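Local structure of enterotoxin type A (1DYQ) at residues T22-L27 / G204-L210; E35-N41 / V86-Y92; V126-L132 / M225-L231. The protein acts as a superantigen and emetic toxin that, unprocessed, binds MHC class II, with the help of zinc, and T-cell receptors, so activating T cells. The protein carries 3 engineered substitutions. Where two conformers were deposited one is given. Numbering follows the deposited sequence.

Contact 1 of 3, residues T22-L27 / G204-L210; sequences TALGNL and GQYSNTL
The first turn of helix 23-32 lies against an irregular loop, 204-210, between strands 195-198 and 219-221. Residues 23-27 are alpha-helical, with Asn26 N bonded to Thr22 O at 2.8 Å and Leu27 N to Ala23 O at 2.9 Å; Gly204 and Gln205 have helix-like angles, then Tyr206 (phi -107°, psi 93°) extends the chain. Nearest CA pairs are Ala23-Gly204 at 3.8 Å and Asn26-Ser207 at 5.8 Å.

Backbone packing is closest at Gly204: a CB there would clash with Ala23 CB, and its absence lets Ala23 CA come to 3.4 Å from Gly204 C, with a CA-H...O contact from Ala23 CA to Gly204 O at 3.6 Å.

One direct hydrogen bond crosses. Asn26 (chi1 m, -66°) points its CB toward the loop and donates from ND2 to Gly204 O at 2.8 Å, nearly straight at 164°. On the exposed side a water is hydrogen-bonded to Thr22 OG1 (3.1 Å) and weakly donates to Gln205 O (3.4 Å).

Apolar contacts lie deeper: Leu210 CD1 is 3.8 Å from Asn26 CB, and Leu210 CD2 is 3.8 Å from Leu27 CD2. Leu27 also touches Tyr171, while Asn208 O accepts a bond from Tyr109 OH.

This is helix-to-loop packing, in which a helix near the N-terminus docks on a loop of the C-terminal beta-grasp domain, away from the zinc site.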
loop_
_atom_site.group_PDB
_atom_site.type_symbol
_atom_site.label_atom_id
_atom_site.label_comp_id
_atom_site.label_asym_id
_atom_site.label_seq_id
_atom_site.Cartn_x
_atom_site.Cartn_y
_atom_site.Cartn_z
ATOM N N THR A 22 4.084 15.659 -12.381
ATOM C CA THR A 22 4.979 14.722 -11.728
ATOM C C THR A 22 4.296 13.429 -11.338
ATOM O O THR A 22 4.910 12.577 -10.684
ATOM C CB THR A 22 5.525 15.384 -10.419
ATOM O OG1 THR A 22 4.398 15.851 -9.689
ATOM C CG2 THR A 22 6.421 16.554 -10.812
ATOM N N ALA A 23 3.033 13.252 -11.720
ATOM C CA ALA A 23 2.242 12.138 -11.339
ATOM C C ALA A 23 2.871 10.782 -11.551
ATOM O O ALA A 23 2.929 9.986 -10.598
ATOM C CB ALA A 23 0.843 12.185 -11.979
ATOM N N LEU A 24 3.379 10.522 -12.748
ATOM C CA LEU A 24 3.931 9.181 -13.035
ATOM C C LEU A 24 5.201 8.941 -12.240
ATOM O O LEU A 24 5.441 7.870 -11.705
ATOM C CB LEU A 24 4.196 9.089 -14.536
ATOM C CG LEU A 24 4.033 7.757 -15.230
ATOM C CD1 LEU A 24 2.731 7.073 -14.873
ATOM C CD2 LEU A 24 4.160 7.929 -16.751
ATOM N N GLY A 25 6.023 9.991 -12.167
ATOM C CA GLY A 25 7.256 9.931 -11.392
ATOM C C GLY A 25 6.930 9.679 -9.904
ATOM O O GLY A 25 7.679 8.920 -9.293
ATOM N N ASN A 26 5.922 10.340 -9.367
ATOM C CA ASN A 26 5.556 10.118 -7.965
ATOM C C ASN A 26 5.040 8.696 -7.748
ATOM O O ASN A 26 5.354 8.060 -6.751
ATOM C CB ASN A 26 4.557 11.118 -7.452
ATOM C CG ASN A 26 5.110 12.547 -7.375
ATOM O OD1 ASN A 26 6.341 12.674 -7.261
ATOM N ND2 ASN A 26 4.231 13.503 -7.380
ATOM N N LEU A 27 4.194 8.216 -8.679
ATOM C CA LEU A 27 3.678 6.848 -8.524
ATOM C C LEU A 27 4.765 5.821 -8.589
ATOM O O LEU A 27 4.802 4.836 -7.836
ATOM C CB LEU A 27 2.626 6.580 -9.638
ATOM C CG LEU A 27 1.240 7.128 -9.335
ATOM C CD1 LEU A 27 0.454 7.340 -10.636
ATOM C CD2 LEU A 27 0.495 6.234 -8.375
ATOM N N GLY A 204 -1.697 11.833 -8.928
ATOM C CA GLY A 204 -0.331 11.459 -8.633
ATOM C C GLY A 204 0.595 12.646 -8.432
ATOM O O GLY A 204 1.680 12.475 -7.850
ATOM N N GLN A 205 0.233 13.809 -8.915
ATOM C CA GLN A 205 1.046 15.015 -8.810
ATOM C C GLN A 205 1.156 15.499 -7.364
ATOM O O GLN A 205 2.036 16.309 -7.081
ATOM C CB GLN A 205 0.515 16.118 -9.706
ATOM C CG GLN A 205 -0.782 16.774 -9.287
ATOM C CD GLN A 205 -2.021 16.112 -9.824
ATOM O OE1 GLN A 205 -2.102 14.899 -9.971
ATOM N NE2 GLN A 205 -3.035 16.927 -10.154
ATOM N N TYR A 206 0.340 14.975 -6.483
ATOM C CA TYR A 206 0.438 15.286 -5.045
ATOM C C TYR A 206 1.014 14.078 -4.328
ATOM O O TYR A 206 0.266 13.212 -3.870
ATOM C CB TYR A 206 -0.961 15.613 -4.509
ATOM C CG TYR A 206 -1.612 16.775 -5.216
ATOM C CD1 TYR A 206 -0.989 18.033 -5.202
ATOM C CD2 TYR A 206 -2.789 16.622 -5.920
ATOM C CE1 TYR A 206 -1.583 19.108 -5.848
ATOM C CE2 TYR A 206 -3.382 17.699 -6.562
ATOM C CZ TYR A 206 -2.767 18.926 -6.512
ATOM O OH TYR A 206 -3.351 20.001 -7.160
ATOM N N SER A 207 2.351 14.058 -4.167
ATOM C CA SER A 207 2.979 12.858 -3.583
ATOM C C SER A 207 2.678 12.727 -2.107
ATOM O O SER A 207 2.634 11.631 -1.556
ATOM C CB SER A 207 4.469 12.869 -3.784
ATOM O OG SER A 207 5.048 14.010 -3.104
ATOM N N ASN A 208 2.276 13.822 -1.517
ATOM C CA ASN A 208 1.920 13.730 -0.075
ATOM C C ASN A 208 0.671 12.965 0.181
ATOM O O ASN A 208 0.491 12.528 1.359
ATOM C CB ASN A 208 1.956 15.114 0.457
ATOM C CG ASN A 208 0.956 16.027 -0.195
ATOM O OD1 ASN A 208 0.872 16.175 -1.422
ATOM N ND2 ASN A 208 0.145 16.661 0.638
ATOM N N THR A 209 -0.315 12.876 -0.678
ATOM C CA THR A 209 -1.586 12.200 -0.459
ATOM C C THR A 209 -1.716 10.973 -1.322
ATOM O O THR A 209 -2.747 10.261 -1.271
ATOM C CB THR A 209 -2.756 13.155 -0.707
ATOM O OG1 THR A 209 -2.602 13.814 -1.980
ATOM C CG2 THR A 209 -2.781 14.249 0.397
ATOM N N LEU A 210 -0.688 10.632 -2.089
ATOM C CA LEU A 210 -0.811 9.432 -2.957
ATOM C C LEU A 210 -1.257 8.215 -2.191
ATOM O O LEU A 210 -2.111 7.417 -2.689
ATOM C CB LEU A 210 0.471 9.208 -3.707
ATOM C CG LEU A 210 0.523 9.527 -5.190
ATOM C CD1 LEU A 210 1.836 9.024 -5.782
ATOM C CD2 LEU A 210 -0.672 8.939 -5.922
HETATM O O HOH W 1 4.028 18.690 -8.556
#

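Contact 2 of 3, residues E35-N41 / V86-Y92; sequences EKAKTEN and VDLYGAY
Strands 36-39 and 86-91 run antiparallel, their axes 4.5 Å apart at closest and their directions 160° apart. Lys36-Ala91 and Lys38-Tyr89 are non-hydrogen-bonded pairs (CA-CA 4.2 and 4.5 Å); Ala37-Gly90 (CA-CA 5.5 Å) and Thr39-Leu88 (CA-CA 5.4 Å) are hydrogen-bonded pairs.

Glu35 O accepts from Tyr92 N at 2.9 Å, and Glu35 CB sits over the Tyr92 ring (chi1 p), 3.9 Å from its centroid, a CH-pi contact. One water joins Glu35 N (3.0 Å) to Tyr92 O (2.8 Å), another Glu35 OE1 (2.6 Å) to the same Tyr92 O (2.8 Å). Lys36, beside the Tyr89 ring (CD-CE1 4.1 Å), sends its NZ to Asn34 OD1. Ala37 N donates to Gly90 O at 2.8 Å and Ala37 O accepts from Gly90 N at 3.1 Å; its CB faces Leu68 and lies 4.0 Å from Tyr92 CD2. Lys38 CG packs 3.4 Å from Tyr89 CD2. Thr39 N bonds Leu88 O at 3.2 Å, Thr39 O takes Leu88 N at 2.9 Å, and Thr39 CG2 meets Leu88 CD1 at 3.7 Å. At the corner, Glu40 OE1 comes 3.2 Å from Asp87 OD2, and Asn41 N donates to Asp87 OD1 at 2.9 Å.

Strand 36-39 edges the OB-fold sheet. Ala37, Thr39 and Leu88 line its inner face, while Tyr89 turns to helix 153-168. Backbone bonds thus fix the register, and Asp87 OD1, also bonded to His115 ND1, ties down the corner despite the nearby like charge of Glu40.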
loop_
_atom_site.group_PDB
_atom_site.type_symbol
_atom_site.label_atom_id
_atom_site.label_comp_id
_atom_site.label_asym_id
_atom_site.label_seq_id
_atom_site.Cartn_x
_atom_site.Cartn_y
_atom_site.Cartn_z
ATOM N N GLU A 35 10.456 3.458 0.784
ATOM C CA GLU A 35 11.114 3.017 2.018
ATOM C C GLU A 35 10.006 2.480 2.934
ATOM O O GLU A 35 8.981 3.181 3.110
ATOM C CB GLU A 35 11.780 4.212 2.743
ATOM C CG GLU A 35 12.873 4.889 1.912
ATOM C CD GLU A 35 13.671 5.894 2.757
ATOM O OE1 GLU A 35 13.104 6.886 3.208
ATOM O OE2 GLU A 35 14.888 5.647 2.922
ATOM N N LYS A 36 10.123 1.238 3.382
ATOM C CA LYS A 36 9.050 0.623 4.140
ATOM C C LYS A 36 9.400 0.256 5.574
ATOM O O LYS A 36 10.549 -0.142 5.870
ATOM C CB LYS A 36 8.620 -0.701 3.419
ATOM C CG LYS A 36 7.905 -0.395 2.100
ATOM C CD LYS A 36 7.491 -1.723 1.425
ATOM C CE LYS A 36 8.684 -2.514 0.952
ATOM N NZ LYS A 36 9.582 -1.759 0.040
ATOM N N ALA A 37 8.442 0.462 6.438
ATOM C CA ALA A 37 8.539 -0.018 7.833
ATOM C C ALA A 37 7.929 -1.432 7.825
ATOM O O ALA A 37 6.769 -1.587 7.451
ATOM C CB ALA A 37 7.742 0.881 8.757
ATOM N N LYS A 38 8.735 -2.403 8.175
ATOM C CA LYS A 38 8.290 -3.810 8.178
ATOM C C LYS A 38 8.890 -4.466 9.425
ATOM O O LYS A 38 10.059 -4.873 9.380
ATOM C CB LYS A 38 8.795 -4.500 6.918
ATOM C CG LYS A 38 8.010 -5.728 6.498
ATOM C CD LYS A 38 8.783 -6.527 5.450
ATOM C CE LYS A 38 9.197 -7.878 6.014
ATOM N NZ LYS A 38 7.992 -8.660 6.443
ATOM N N THR A 39 8.167 -4.418 10.518
ATOM C CA THR A 39 8.696 -4.889 11.810
ATOM C C THR A 39 7.573 -5.520 12.608
ATOM O O THR A 39 6.391 -5.242 12.381
ATOM C CB THR A 39 9.318 -3.728 12.605
ATOM O OG1 THR A 39 9.928 -4.212 13.816
ATOM C CG2 THR A 39 8.260 -2.710 12.980
ATOM N N GLU A 40 7.908 -6.429 13.527
ATOM C CA GLU A 40 6.912 -7.139 14.288
ATOM C C GLU A 40 6.982 -6.809 15.786
ATOM O O GLU A 40 8.071 -6.475 16.262
ATOM C CB GLU A 40 7.063 -8.660 14.132
ATOM C CG GLU A 40 7.511 -9.092 12.740
ATOM C CD GLU A 40 6.446 -8.835 11.700
ATOM O OE1 GLU A 40 5.284 -9.218 11.932
ATOM O OE2 GLU A 40 6.782 -8.235 10.647
ATOM N N ASN A 41 5.875 -6.951 16.455
ATOM C CA ASN A 41 5.779 -6.904 17.906
ATOM C C ASN A 41 6.243 -5.588 18.491
ATOM O O ASN A 41 7.097 -5.541 19.394
ATOM C CB ASN A 41 6.573 -8.075 18.505
ATOM C CG ASN A 41 6.146 -8.392 19.928
ATOM O OD1 ASN A 41 6.998 -8.765 20.757
ATOM N ND2 ASN A 41 4.869 -8.300 20.217
ATOM N N VAL A 86 1.586 -4.639 17.997
ATOM C CA VAL A 86 1.216 -4.559 16.569
ATOM C C VAL A 86 2.395 -4.951 15.716
ATOM O O VAL A 86 3.565 -4.907 16.104
ATOM C CB VAL A 86 0.777 -3.127 16.188
ATOM C CG1 VAL A 86 -0.493 -2.751 16.912
ATOM C CG2 VAL A 86 1.910 -2.134 16.458
ATOM N N ASP A 87 2.115 -5.269 14.445
ATOM C CA ASP A 87 3.085 -5.406 13.398
ATOM C C ASP A 87 2.832 -4.270 12.370
ATOM O O ASP A 87 1.689 -3.835 12.247
ATOM C CB ASP A 87 2.992 -6.746 12.677
ATOM C CG ASP A 87 3.112 -7.932 13.621
ATOM O OD1 ASP A 87 3.882 -7.840 14.614
ATOM O OD2 ASP A 87 2.434 -8.949 13.361
ATOM N N LEU A 88 3.900 -3.838 11.759
ATOM C CA LEU A 88 3.841 -2.745 10.792
ATOM C C LEU A 88 4.294 -3.234 9.407
ATOM O O LEU A 88 5.229 -3.981 9.267
ATOM C CB LEU A 88 4.800 -1.608 11.209
ATOM C CG LEU A 88 4.558 -1.092 12.657
ATOM C CD1 LEU A 88 5.662 -0.028 12.926
ATOM C CD2 LEU A 88 3.206 -0.488 12.792
ATOM N N TYR A 89 3.578 -2.725 8.392
ATOM C CA TYR A 89 4.007 -2.963 7.008
ATOM C C TYR A 89 3.426 -1.835 6.140
ATOM O O TYR A 89 2.240 -1.788 5.874
ATOM C CB TYR A 89 3.521 -4.318 6.456
ATOM C CG TYR A 89 4.183 -4.702 5.136
ATOM C CD1 TYR A 89 4.009 -3.938 3.982
ATOM C CD2 TYR A 89 4.946 -5.849 5.049
ATOM C CE1 TYR A 89 4.640 -4.274 2.791
ATOM C CE2 TYR A 89 5.575 -6.205 3.864
ATOM C CZ TYR A 89 5.390 -5.439 2.745
ATOM O OH TYR A 89 6.032 -5.773 1.567
ATOM N N GLY A 90 4.267 -0.821 5.881
ATOM C CA GLY A 90 3.749 0.324 5.115
ATOM C C GLY A 90 4.898 1.191 4.613
ATOM O O GLY A 90 6.020 1.080 5.109
ATOM N N ALA A 91 4.595 2.055 3.662
ATOM C CA ALA A 91 5.638 2.911 3.084
ATOM C C ALA A 91 5.606 4.248 3.855
ATOM O O ALA A 91 4.570 4.886 3.924
ATOM C CB ALA A 91 5.246 3.215 1.616
ATOM N N TYR A 92 6.799 4.682 4.257
ATOM C CA TYR A 92 6.855 5.949 5.026
ATOM C C TYR A 92 7.656 6.997 4.286
ATOM O O TYR A 92 8.496 6.710 3.451
ATOM C CB TYR A 92 7.493 5.680 6.403
ATOM C CG TYR A 92 8.926 5.212 6.380
ATOM C CD1 TYR A 92 9.986 6.088 6.173
ATOM C CD2 TYR A 92 9.239 3.852 6.492
ATOM C CE1 TYR A 92 11.280 5.658 6.086
ATOM C CE2 TYR A 92 10.552 3.409 6.430
ATOM C CZ TYR A 92 11.576 4.314 6.232
ATOM O OH TYR A 92 12.869 3.872 6.155
HETATM O O HOH W 2 8.233 5.435 0.981
HETATM O O HOH W 3 10.800 7.920 2.422
HETATM O O HOH W 4 13.020 1.054 5.539
HETATM O O HOH W 5 5.075 -6.737 9.113
#

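Contact 3 of 3, residues V126-L132 / M225-L231; sequences VPINLWL and MHIDIYL. With ZN (zinc ion), chain B.
Two parallel strands of the beta-grasp sheet, 128-132 and 226-231, lie side by side, axes 4.6 Å apart and directions 8° apart, paired Ile128-Ile227 through Leu132-Leu231. Met225 SD touches Val126 CG1 at 3.9 Å. His226 (chi1 p) binds zinc through NE2 at 2.2 Å. Ile227 N donates to Pro127 O at 2.9 Å, Ile227 O accepts from Asn129 N at 2.8 Å, and Ile227 CD1 meets Val126 CG1 at 3.8 Å. Asp228 (chi1 m) adds OD2 at 2.2 Å from zinc; His188 on strand 182-188 supplies the third protein ligand of this ion, which MHC class II binding needs. Ile229 N bonds Asn129 O at 2.8 Å, Ile229 O takes Trp131 N at 2.9 Å, and Ile229 CG2 packs on Leu130 CD1 at 3.9 Å, on the face where helix 153-168 covers Leu130. The Tyr230 ring and the six-membered ring of Trp131 are near parallel (6°) but barely overlap, centroids 5.1 Å apart. Leu231 N donates to Trp131 O at 2.9 Å.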
loop_
_atom_site.group_PDB
_atom_site.type_symbol
_atom_site.label_atom_id
_atom_site.label_comp_id
_atom_site.label_asym_id
_atom_site.label_seq_id
_atom_site.Cartn_x
_atom_site.Cartn_y
_atom_site.Cartn_z
ATOM N N VAL A 126 -0.250 -15.464 -2.065
ATOM C CA VAL A 126 -1.538 -14.986 -2.548
ATOM C C VAL A 126 -1.603 -15.125 -4.066
ATOM O O VAL A 126 -0.922 -14.419 -4.780
ATOM C CB VAL A 126 -1.778 -13.495 -2.190
ATOM C CG1 VAL A 126 -3.119 -13.052 -2.720
ATOM C CG2 VAL A 126 -1.697 -13.332 -0.663
ATOM N N PRO A 127 -2.419 -16.068 -4.532
ATOM C CA PRO A 127 -2.518 -16.282 -5.983
ATOM C C PRO A 127 -2.994 -15.011 -6.676
ATOM O O PRO A 127 -3.846 -14.278 -6.151
ATOM C CB PRO A 127 -3.525 -17.404 -6.108
ATOM C CG PRO A 127 -3.573 -18.068 -4.785
ATOM C CD PRO A 127 -3.301 -16.943 -3.765
ATOM N N ILE A 128 -2.424 -14.735 -7.837
ATOM C CA ILE A 128 -2.813 -13.627 -8.674
ATOM C C ILE A 128 -3.341 -14.079 -10.042
ATOM O O ILE A 128 -2.615 -14.799 -10.755
ATOM C CB ILE A 128 -1.635 -12.649 -8.923
ATOM C CG1 ILE A 128 -1.197 -12.033 -7.594
ATOM C CG2 ILE A 128 -2.089 -11.557 -9.895
ATOM C CD1 ILE A 128 0.206 -11.502 -7.567
ATOM N N ASN A 129 -4.517 -13.634 -10.391
ATOM C CA ASN A 129 -5.008 -13.804 -11.784
ATOM C C ASN A 129 -4.714 -12.469 -12.502
ATOM O O ASN A 129 -5.245 -11.444 -12.080
ATOM C CB ASN A 129 -6.496 -14.048 -11.801
ATOM C CG ASN A 129 -6.925 -15.283 -11.007
ATOM O OD1 ASN A 129 -7.806 -15.201 -10.158
ATOM N ND2 ASN A 129 -6.264 -16.391 -11.267
ATOM N N LEU A 130 -3.880 -12.510 -13.521
ATOM C CA LEU A 130 -3.560 -11.288 -14.249
ATOM C C LEU A 130 -3.958 -11.436 -15.731
ATOM O O LEU A 130 -3.549 -12.406 -16.369
ATOM C CB LEU A 130 -2.084 -10.940 -14.139
ATOM C CG LEU A 130 -1.660 -9.582 -14.710
ATOM C CD1 LEU A 130 -0.488 -9.030 -13.906
ATOM C CD2 LEU A 130 -1.187 -9.729 -16.171
ATOM N N TRP A 131 -4.672 -10.465 -16.220
ATOM C CA TRP A 131 -5.019 -10.403 -17.650
ATOM C C TRP A 131 -4.383 -9.147 -18.255
ATOM O O TRP A 131 -4.437 -8.080 -17.631
ATOM C CB TRP A 131 -6.517 -10.386 -17.844
ATOM C CG TRP A 131 -7.226 -11.661 -17.491
ATOM C CD1 TRP A 131 -7.481 -12.702 -18.333
ATOM C CD2 TRP A 131 -7.808 -12.010 -16.230
ATOM N NE1 TRP A 131 -8.176 -13.688 -17.675
ATOM C CE2 TRP A 131 -8.413 -13.279 -16.377
ATOM C CE3 TRP A 131 -7.910 -11.375 -14.987
ATOM C CZ2 TRP A 131 -9.050 -13.925 -15.343
ATOM C CZ3 TRP A 131 -8.551 -12.019 -13.952
ATOM C CH2 TRP A 131 -9.130 -13.297 -14.132
ATOM N N LEU A 132 -3.791 -9.297 -19.427
ATOM C CA LEU A 132 -3.259 -8.143 -20.174
ATOM C C LEU A 132 -3.987 -8.065 -21.531
ATOM O O LEU A 132 -3.866 -9.020 -22.320
ATOM C CB LEU A 132 -1.783 -8.282 -20.379
ATOM C CG LEU A 132 -1.088 -7.306 -21.354
ATOM C CD1 LEU A 132 -1.124 -5.896 -20.761
ATOM C CD2 LEU A 132 0.342 -7.770 -21.576
ATOM N N MET A 225 -7.858 -16.082 0.031
ATOM C CA MET A 225 -8.099 -14.923 -0.868
ATOM C C MET A 225 -7.189 -14.979 -2.057
ATOM O O MET A 225 -6.237 -15.748 -2.156
ATOM C CB MET A 225 -7.806 -13.688 -0.008
ATOM C CG MET A 225 -7.923 -12.369 -0.711
ATOM S SD MET A 225 -6.312 -11.541 -1.068
ATOM C CE MET A 225 -5.580 -11.765 0.543
ATOM N N HIS A 226 -7.529 -14.151 -3.075
ATOM C CA HIS A 226 -6.563 -14.021 -4.191
ATOM C C HIS A 226 -6.712 -12.604 -4.762
ATOM O O HIS A 226 -7.576 -11.865 -4.324
ATOM C CB HIS A 226 -6.793 -15.083 -5.259
ATOM C CG HIS A 226 -8.110 -14.929 -5.934
ATOM N ND1 HIS A 226 -9.251 -15.563 -5.521
ATOM C CD2 HIS A 226 -8.470 -14.130 -6.978
ATOM C CE1 HIS A 226 -10.278 -15.198 -6.258
ATOM N NE2 HIS A 226 -9.811 -14.358 -7.129
ATOM N N ILE A 227 -5.828 -12.271 -5.682
ATOM C CA ILE A 227 -5.813 -10.929 -6.270
ATOM C C ILE A 227 -6.069 -11.064 -7.792
ATOM O O ILE A 227 -5.457 -11.919 -8.404
ATOM C CB ILE A 227 -4.419 -10.307 -6.033
ATOM C CG1 ILE A 227 -4.339 -9.887 -4.538
ATOM C CG2 ILE A 227 -4.219 -9.088 -6.921
ATOM C CD1 ILE A 227 -2.920 -9.537 -4.104
ATOM N N ASP A 228 -6.836 -10.121 -8.292
ATOM C CA ASP A 228 -7.080 -10.038 -9.730
ATOM C C ASP A 228 -6.540 -8.705 -10.265
ATOM O O ASP A 228 -6.806 -7.671 -9.667
ATOM C CB ASP A 228 -8.572 -10.081 -10.079
ATOM C CG ASP A 228 -9.235 -11.319 -9.535
ATOM O OD1 ASP A 228 -8.767 -12.443 -9.759
ATOM O OD2 ASP A 228 -10.172 -11.048 -8.741
ATOM N N ILE A 229 -5.803 -8.810 -11.349
ATOM C CA ILE A 229 -5.221 -7.621 -11.980
ATOM C C ILE A 229 -5.636 -7.586 -13.452
ATOM O O ILE A 229 -5.435 -8.613 -14.139
ATOM C CB ILE A 229 -3.697 -7.639 -11.829
ATOM C CG1 ILE A 229 -3.338 -7.481 -10.313
ATOM C CG2 ILE A 229 -3.082 -6.458 -12.580
ATOM C CD1 ILE A 229 -1.868 -7.647 -10.043
ATOM N N TYR A 230 -6.219 -6.515 -13.870
ATOM C CA TYR A 230 -6.630 -6.303 -15.271
ATOM C C TYR A 230 -5.841 -5.116 -15.843
ATOM O O TYR A 230 -5.991 -4.002 -15.324
ATOM C CB TYR A 230 -8.125 -5.982 -15.321
ATOM C CG TYR A 230 -9.000 -6.961 -14.574
ATOM C CD1 TYR A 230 -9.307 -6.776 -13.230
ATOM C CD2 TYR A 230 -9.505 -8.103 -15.209
ATOM C CE1 TYR A 230 -10.070 -7.685 -12.535
ATOM C CE2 TYR A 230 -10.296 -9.003 -14.519
ATOM C CZ TYR A 230 -10.573 -8.792 -13.196
ATOM O OH TYR A 230 -11.345 -9.690 -12.478
ATOM N N LEU A 231 -5.035 -5.373 -16.849
ATOM C CA LEU A 231 -4.219 -4.339 -17.474
ATOM C C LEU A 231 -4.617 -4.226 -18.977
ATOM O O LEU A 231 -4.933 -5.237 -19.578
ATOM C CB LEU A 231 -2.755 -4.676 -17.403
ATOM C CG LEU A 231 -2.163 -5.033 -16.020
ATOM C CD1 LEU A 231 -0.727 -5.444 -16.169
ATOM C CD2 LEU A 231 -2.312 -3.802 -15.113
HETATM ZN ZN ZN B . -11.117 -12.942 -8.238
#

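Contact 2 belongs to the N-terminal OB-fold domain and contact 3 to the C-terminal beta-grasp domain; they come one after the other in sequence, on opposite sides of the chain's centre, with centres about 24 Å apart. Contact 1 joins helix 23-32, which directly precedes strand 36-39 of contact 2, to a beta-grasp loop. Its segments enclose all of contact 2 along the chain but alternate with those of contact 3. Its centre is about 22 Å from that of contact 2 and 24 Å from that of contact 3, and no two contacts touch. Helix 153-168, of the beta-grasp part of the chain, packs against residues of both contacts 2 and 3 and so bridges the two domains, while zinc sits at contact 3 alone.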